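Local atomic coordinates of G/U mismatch-specific DNA glycosylase (PDB entry 2C2Q), a protein that is a mismatch-specific DNA glycosylase of the uracil-DNA glycosylase superfamily. Residues G25-L30 and D178-L183. The protein carries 1 engineered substitution. Sequence-based numbering, arbitrary orientation.
Sequences GLTLVL and DRVREL
The methyl group of Thr27 meets two residues of the helix at once. Thr27 CG2 lies 4.0 Å from Val180 CG1 and 4.0 Å from Leu183 CD1. Chi1 of -55° puts OG1 beside the backbone N and CG2 anti to it, and it is CG2 that touches the helix. OG1 takes part in a hydrogen bond with NH1 of Arg184, so the polar branch also has its partner on the helix. The side chains of Thr27 and Leu183 run past each other in opposite directions. One residue on, Leu28 meets the other branch of Val180. Leu28 CD2 is 4.0 Å from Val180 CG2, and the two side chains cross at roughly a right angle. The contact packs helix 171-188 on the first residue of strand 28-32 and the loop residue before it. This strand lies between parallel strands 80-84 and 117-120 in the mixed sheet of the uracil-DNA glycosylase superfamily fold. Leu28 also touches Ile117 and Leu176, and Val180 touches Leu62. Leu183 CG covers one face of the Arg179 guanidinium, 3.8 Å above its plane. Arg179 NH1 forms a salt bridge with Glu182 OE2 at 2.7 Å, and Arg179 NE makes a second, with Glu153 OE1.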
loop_
_atom_site.group_PDB
_atom_site.type_symbol
_atom_site.label_atom_id
_atom_site.label_comp_id
_atom_site.label_asym_id
_atom_site.label_seq_id
_atom_site.Cartn_x
_atom_site.Cartn_y
_atom_site.Cartn_z
ATOM N N GLY A 25 -6.808 8.473 11.329
ATOM C CA GLY A 25 -6.033 7.923 12.473
ATOM C C GLY A 25 -5.199 6.670 12.222
ATOM O O GLY A 25 -4.759 6.002 13.172
ATOM N N LEU A 26 -5.014 6.271 10.957
ATOM C CA LEU A 26 -4.252 5.066 10.685
ATOM C C LEU A 26 -2.758 5.347 10.796
ATOM O O LEU A 26 -2.334 6.423 10.465
ATOM C CB LEU A 26 -4.528 4.507 9.277
ATOM C CG LEU A 26 -5.949 3.868 9.100
ATOM C CD1 LEU A 26 -6.111 3.717 7.558
ATOM C CD2 LEU A 26 -6.079 2.570 9.744
ATOM N N THR A 27 -2.058 4.326 11.236
ATOM C CA THR A 27 -0.579 4.379 11.268
ATOM C C THR A 27 0.048 4.236 9.867
ATOM O O THR A 27 1.050 4.917 9.514
ATOM C CB THR A 27 -0.016 3.344 12.255
ATOM O OG1 THR A 27 -0.605 3.536 13.571
ATOM C CG2 THR A 27 1.471 3.649 12.459
ATOM N N LEU A 28 -0.515 3.376 9.041
ATOM C CA LEU A 28 0.166 3.014 7.835
ATOM C C LEU A 28 -0.884 2.637 6.771
ATOM O O LEU A 28 -1.715 1.777 7.034
ATOM C CB LEU A 28 1.042 1.778 8.099
ATOM C CG LEU A 28 1.569 0.962 6.860
ATOM C CD1 LEU A 28 2.461 1.867 5.982
ATOM C CD2 LEU A 28 2.309 -0.310 7.301
ATOM N N VAL A 29 -0.781 3.258 5.610
ATOM C CA VAL A 29 -1.545 2.765 4.459
ATOM C C VAL A 29 -0.574 2.224 3.408
ATOM O O VAL A 29 0.348 2.936 2.968
ATOM C CB VAL A 29 -2.373 3.911 3.869
ATOM C CG1 VAL A 29 -3.009 3.539 2.498
ATOM C CG2 VAL A 29 -3.430 4.433 4.892
ATOM N N LEU A 30 -0.859 1.004 2.973
ATOM C CA LEU A 30 -0.020 0.247 2.005
ATOM C C LEU A 30 -0.705 0.375 0.652
ATOM O O LEU A 30 -1.893 0.016 0.513
ATOM C CB LEU A 30 0.122 -1.199 2.407
ATOM C CG LEU A 30 1.019 -1.327 3.663
ATOM C CD1 LEU A 30 0.474 -2.482 4.549
ATOM C CD2 LEU A 30 2.543 -1.456 3.187
ATOM N N ASP A 178 9.102 -1.987 12.228
ATOM C CA ASP A 178 9.731 -1.433 13.438
ATOM C C ASP A 178 9.236 -0.026 13.656
ATOM O O ASP A 178 8.953 0.363 14.808
ATOM C CB ASP A 178 11.219 -1.327 13.172
ATOM C CG ASP A 178 11.913 -2.667 13.256
ATOM O OD1 ASP A 178 11.296 -3.701 13.694
ATOM O OD2 ASP A 178 13.092 -2.739 12.911
ATOM N N ARG A 179 9.192 0.734 12.563
ATOM C CA ARG A 179 8.680 2.120 12.552
ATOM C C ARG A 179 7.209 2.238 12.992
ATOM O O ARG A 179 6.852 3.169 13.741
ATOM C CB ARG A 179 8.854 2.769 11.191
ATOM C CG ARG A 179 8.369 4.234 11.161
ATOM C CD ARG A 179 9.153 5.150 12.121
ATOM N NE ARG A 179 8.692 6.516 12.034
ATOM C CZ ARG A 179 8.588 7.333 13.091
ATOM N NH1 ARG A 179 8.950 6.916 14.305
ATOM N NH2 ARG A 179 8.129 8.563 12.915
ATOM N N VAL A 180 6.377 1.296 12.543
ATOM C CA VAL A 180 4.982 1.229 12.974
ATOM C C VAL A 180 4.895 0.888 14.479
ATOM O O VAL A 180 4.145 1.542 15.238
ATOM C CB VAL A 180 4.158 0.233 12.088
ATOM C CG1 VAL A 180 2.811 -0.120 12.734
ATOM C CG2 VAL A 180 3.988 0.823 10.723
ATOM N N ARG A 181 5.660 -0.127 14.901
ATOM C CA ARG A 181 5.794 -0.463 16.329
ATOM C C ARG A 181 6.201 0.766 17.163
ATOM O O ARG A 181 5.639 1.035 18.217
ATOM C CB ARG A 181 6.880 -1.533 16.434
ATOM C CG ARG A 181 6.970 -2.332 17.713
ATOM C CD ARG A 181 7.675 -3.714 17.447
ATOM N NE ARG A 181 6.960 -4.454 16.390
ATOM C CZ ARG A 181 7.427 -4.771 15.157
ATOM N NH1 ARG A 181 8.673 -4.474 14.748
ATOM N NH2 ARG A 181 6.622 -5.414 14.312
ATOM N N GLU A 182 7.185 1.498 16.668
ATOM C CA GLU A 182 7.726 2.693 17.328
ATOM C C GLU A 182 6.674 3.812 17.432
ATOM O O GLU A 182 6.588 4.528 18.432
ATOM C CB GLU A 182 8.879 3.177 16.477
ATOM C CG GLU A 182 9.539 4.473 16.878
ATOM C CD GLU A 182 10.775 4.776 16.041
ATOM O OE1 GLU A 182 11.875 4.948 16.635
ATOM O OE2 GLU A 182 10.690 4.870 14.799
ATOM N N LEU A 183 5.893 3.989 16.374
ATOM C CA LEU A 183 4.838 5.008 16.406
ATOM C C LEU A 183 3.724 4.612 17.365
ATOM O O LEU A 183 3.291 5.432 18.174
ATOM C CB LEU A 183 4.273 5.240 15.002
ATOM C CG LEU A 183 5.098 6.155 14.119
ATOM C CD1 LEU A 183 4.652 5.998 12.649
ATOM C CD2 LEU A 183 5.047 7.636 14.587
#